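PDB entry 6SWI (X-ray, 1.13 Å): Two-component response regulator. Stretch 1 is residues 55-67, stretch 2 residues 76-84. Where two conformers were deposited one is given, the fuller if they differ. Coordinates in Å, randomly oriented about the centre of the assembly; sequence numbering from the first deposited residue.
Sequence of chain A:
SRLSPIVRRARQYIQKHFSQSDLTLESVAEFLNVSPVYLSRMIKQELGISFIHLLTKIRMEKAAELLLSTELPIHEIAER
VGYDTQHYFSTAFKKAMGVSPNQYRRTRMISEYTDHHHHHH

Stretch 1 55-67: LTKIRMEKAAELL
Stretch 2, residues 76-84: EIAERVGYD

At the apolar centre of the contact, Val81 (chi1 m) points toward helix 55-67. Val81 CG1 sits 3.8 Å from Lys62 CG, 4.2 Å from Ala63 CB and 4.4 Å from Leu66 CD1, while Val81 CG2 is 4.3 Å from Met60 CE. This helix packs against the segment 76-84, whose own helix ends at Arg80 before a loop. The two helices run at 144° between their N-to-C directions, roughly antiparallel, with axes 9.6 Å apart at closest approach; Ala63 CA lies 6.1 Å from Ile77 CA and Arg59 CA 5.1 Å from Val81 CA. Together the stretches bury 530 Å², and no direct hydrogen bond crosses between them; the contact is packing, plus one bridging water.

The small Ala63 side chain also meets Ile77, Ala63 CB to Ile77 CG2 at 3.8 Å. Ile77 (m, t) extends along the first helix, towards Leu67: Ile77 CG1 is 4.0 Å from Leu66 CB and Ile77 CD1 3.6 Å from Leu67 CD2. Leu66 and Leu67 are both m, t; Leu66 points toward the partner, whereas Leu67 starts sideways and brings its end in. Leu66 CD1 reaches Arg80 CD at 4.1 Å, where the aliphatic part of an exposed arginine covers the margin.

Val81 (phi/psi -115/24) is the first residue to leave helical geometry; Val81 N still bonds Ala78 O at 3.2 Å and, weakly, Ile77 O at 3.1 Å. Gly82 follows at 91/19, a left-handed conformation that would jam a CB against the preceding carbonyl O; an ideal Gly82 CB would also stand 2.6 Å from Arg59 NH2. Tyr83 (-114/123) turns extended, Tyr83 N bonded to Ala78 O at 3.0 Å.

Arg59 (m, t, t) runs along this turn. Arg59 CB is 4.0 Å from Val81 CB and Arg59 CD 3.0 Å from Val81 O; Arg59 NE comes within 3.1 Å of Val81 O, but the angle is too poor for a hydrogen bond. Gly82 O lies over one face of the guanidinium, 3.9 Å from Arg59 NH2.

Tyr83 (chi1 m, chi2 80°) starts sideways and swings its ring in. Met60 (m, m, chi3 106°) points away at CB but curls back, placing Met60 CE 3.4 Å from Tyr83 CE1; Arg59 CD is 4.0 Å from the same Tyr83 CE1. At the polar edge, one water joins three side chains: its O donates to Thr56 OG1 (2.9 Å), accepts from Arg59 NH1 (2.8 Å) and hydrogen-bonds Tyr83 OH (2.8 Å). Thr56 (chi1 m) also sets Thr56 CG2 4.1 Å from Tyr83 OH.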

# COMPACT_ATOMS: atom_id res chain seq x y z
N LEU A 55 -6.06 -3.61 -0.79
CA LEU A 55 -4.71 -3.76 -1.33
C LEU A 55 -4.11 -2.40 -1.65
O LEU A 55 -2.93 -2.13 -1.34
CB LEU A 55 -4.78 -4.62 -2.58
CG LEU A 55 -3.49 -4.83 -3.37
CD1 LEU A 55 -2.39 -5.41 -2.49
CD2 LEU A 55 -3.76 -5.70 -4.58
N THR A 56 -4.90 -1.52 -2.27
CA THR A 56 -4.39 -0.20 -2.60
C THR A 56 -4.02 0.59 -1.35
O THR A 56 -2.99 1.26 -1.31
CB THR A 56 -5.40 0.56 -3.46
OG1 THR A 56 -5.67 -0.19 -4.66
CG2 THR A 56 -4.90 1.95 -3.84
N LYS A 57 -4.86 0.50 -0.31
CA LYS A 57 -4.56 1.21 0.92
C LYS A 57 -3.25 0.74 1.53
O LYS A 57 -2.42 1.55 1.94
CB LYS A 57 -5.70 1.06 1.92
CG LYS A 57 -5.46 1.82 3.20
CD LYS A 57 -6.72 1.95 4.01
CE LYS A 57 -7.28 0.58 4.34
NZ LYS A 57 -8.53 0.69 5.12
N ILE A 58 -3.04 -0.58 1.58
CA ILE A 58 -1.79 -1.12 2.12
C ILE A 58 -0.60 -0.63 1.31
O ILE A 58 0.43 -0.23 1.85
CB ILE A 58 -1.85 -2.65 2.18
CG1 ILE A 58 -2.84 -3.10 3.25
CG2 ILE A 58 -0.47 -3.23 2.42
CD1 ILE A 58 -3.24 -4.56 3.13
N ARG A 59 -0.74 -0.66 -0.02
CA ARG A 59 0.34 -0.21 -0.89
C ARG A 59 0.66 1.26 -0.68
O ARG A 59 1.83 1.64 -0.63
CB ARG A 59 -0.04 -0.46 -2.34
CG ARG A 59 -0.03 -1.92 -2.70
CD ARG A 59 -0.61 -2.16 -4.07
NE ARG A 59 -0.20 -3.47 -4.55
CZ ARG A 59 -0.67 -4.06 -5.64
NH1 ARG A 59 -1.63 -3.49 -6.35
NH2 ARG A 59 -0.19 -5.24 -5.99
N MET A 60 -0.37 2.11 -0.60
CA MET A 60 -0.11 3.54 -0.50
C MET A 60 0.46 3.91 0.86
O MET A 60 1.30 4.81 0.97
CB MET A 60 -1.38 4.33 -0.82
CG MET A 60 -1.89 4.14 -2.26
SD MET A 60 -0.67 4.60 -3.53
CE MET A 60 -0.15 3.00 -4.13
N GLU A 61 0.04 3.20 1.91
CA GLU A 61 0.64 3.46 3.21
C GLU A 61 2.10 3.02 3.27
O GLU A 61 2.93 3.70 3.87
CB GLU A 61 -0.22 2.88 4.33
CG GLU A 61 -1.63 3.48 4.33
CD GLU A 61 -1.76 4.75 5.16
OE1 GLU A 61 -0.91 5.65 5.02
OE2 GLU A 61 -2.73 4.86 5.94
N LYS A 62 2.44 1.90 2.62
CA LYS A 62 3.85 1.52 2.53
C LYS A 62 4.63 2.54 1.71
O LYS A 62 5.77 2.89 2.06
CB LYS A 62 4.01 0.13 1.91
CG LYS A 62 5.45 -0.31 1.79
CD LYS A 62 6.07 -0.46 3.17
CE LYS A 62 7.45 -1.04 3.08
NZ LYS A 62 7.99 -1.36 4.43
N ALA A 63 4.04 3.02 0.62
CA ALA A 63 4.71 4.03 -0.19
C ALA A 63 4.97 5.29 0.62
O ALA A 63 6.05 5.89 0.52
CB ALA A 63 3.87 4.36 -1.42
N ALA A 64 3.99 5.72 1.40
CA ALA A 64 4.17 6.90 2.24
C ALA A 64 5.33 6.69 3.21
O ALA A 64 6.15 7.59 3.42
CB ALA A 64 2.88 7.20 2.99
N GLU A 65 5.41 5.50 3.80
CA GLU A 65 6.52 5.19 4.70
C GLU A 65 7.86 5.31 3.97
O GLU A 65 8.80 5.93 4.48
CB GLU A 65 6.34 3.78 5.25
CG GLU A 65 7.48 3.28 6.08
CD GLU A 65 7.29 1.82 6.42
OE1 GLU A 65 8.04 0.99 5.88
OE2 GLU A 65 6.38 1.53 7.22
N LEU A 66 7.96 4.73 2.77
CA LEU A 66 9.21 4.78 2.02
C LEU A 66 9.55 6.21 1.60
O LEU A 66 10.72 6.57 1.55
CB LEU A 66 9.13 3.87 0.80
CG LEU A 66 9.08 2.37 1.11
CD1 LEU A 66 8.73 1.60 -0.14
CD2 LEU A 66 10.40 1.89 1.67
N LEU A 67 8.54 7.02 1.29
CA LEU A 67 8.80 8.40 0.91
C LEU A 67 9.44 9.18 2.04
O LEU A 67 10.27 10.06 1.81
CB LEU A 67 7.51 9.09 0.47
CG LEU A 67 6.99 8.67 -0.91
CD1 LEU A 67 5.56 9.12 -1.10
CD2 LEU A 67 7.86 9.24 -2.01
N GLU A 76 11.29 3.69 -7.93
CA GLU A 76 11.63 2.52 -7.14
C GLU A 76 10.56 2.24 -6.11
O GLU A 76 10.20 1.07 -5.87
CB GLU A 76 12.98 2.70 -6.46
CG GLU A 76 14.16 2.51 -7.37
CD GLU A 76 15.48 2.43 -6.61
OE1 GLU A 76 15.66 1.45 -5.84
OE2 GLU A 76 16.34 3.33 -6.76
N ILE A 77 10.03 3.29 -5.48
CA ILE A 77 8.95 3.12 -4.52
C ILE A 77 7.73 2.51 -5.19
O ILE A 77 7.09 1.61 -4.64
CB ILE A 77 8.65 4.46 -3.83
CG1 ILE A 77 9.85 4.85 -2.96
CG2 ILE A 77 7.36 4.35 -3.00
CD1 ILE A 77 9.78 6.23 -2.36
N ALA A 78 7.41 2.97 -6.40
CA ALA A 78 6.28 2.42 -7.14
C ALA A 78 6.42 0.92 -7.28
O ALA A 78 5.46 0.17 -7.03
CB ALA A 78 6.18 3.09 -8.51
N GLU A 79 7.59 0.46 -7.72
CA GLU A 79 7.80 -0.97 -7.93
C GLU A 79 7.69 -1.74 -6.62
O GLU A 79 7.15 -2.86 -6.60
CB GLU A 79 9.17 -1.19 -8.57
CG GLU A 79 9.42 -2.64 -8.99
CD GLU A 79 9.90 -3.56 -7.86
OE1 GLU A 79 10.55 -3.08 -6.91
OE2 GLU A 79 9.62 -4.78 -7.94
N ARG A 80 8.18 -1.17 -5.53
CA ARG A 80 8.18 -1.83 -4.24
C ARG A 80 6.78 -1.98 -3.67
O ARG A 80 6.59 -2.77 -2.74
CB ARG A 80 9.05 -1.05 -3.25
CG ARG A 80 10.52 -1.19 -3.53
CD ARG A 80 11.28 -0.16 -2.77
NE ARG A 80 12.72 -0.27 -2.95
CZ ARG A 80 13.58 -0.53 -1.98
NH1 ARG A 80 13.15 -0.76 -0.73
NH2 ARG A 80 14.87 -0.55 -2.25
N VAL A 81 5.81 -1.23 -4.19
CA VAL A 81 4.44 -1.35 -3.72
C VAL A 81 3.51 -1.89 -4.81
O VAL A 81 2.30 -1.69 -4.76
CB VAL A 81 3.92 -0.07 -3.04
CG1 VAL A 81 4.87 0.35 -1.94
CG2 VAL A 81 3.70 1.08 -4.02
N GLY A 82 4.06 -2.61 -5.79
CA GLY A 82 3.24 -3.39 -6.69
C GLY A 82 2.79 -2.68 -7.95
O GLY A 82 1.84 -3.14 -8.59
N TYR A 83 3.45 -1.59 -8.33
CA TYR A 83 3.18 -0.89 -9.58
C TYR A 83 4.40 -1.01 -10.47
O TYR A 83 5.50 -0.60 -10.09
CB TYR A 83 2.88 0.59 -9.31
CG TYR A 83 1.54 0.78 -8.66
CD1 TYR A 83 1.38 0.59 -7.29
CD2 TYR A 83 0.43 1.13 -9.40
CE1 TYR A 83 0.16 0.75 -6.69
CE2 TYR A 83 -0.81 1.29 -8.81
CZ TYR A 83 -0.94 1.10 -7.44
OH TYR A 83 -2.16 1.25 -6.83
N ASP A 84 4.17 -1.56 -11.68
CA ASP A 84 5.20 -1.76 -12.69
C ASP A 84 5.70 -0.44 -13.27
O ASP A 84 6.80 -0.39 -13.83
CB ASP A 84 4.64 -2.63 -13.83
CG ASP A 84 4.23 -4.02 -13.36
OD1 ASP A 84 4.93 -4.61 -12.51
OD2 ASP A 84 3.21 -4.55 -13.86
O HOH W 1 -3.33 -1.23 -6.07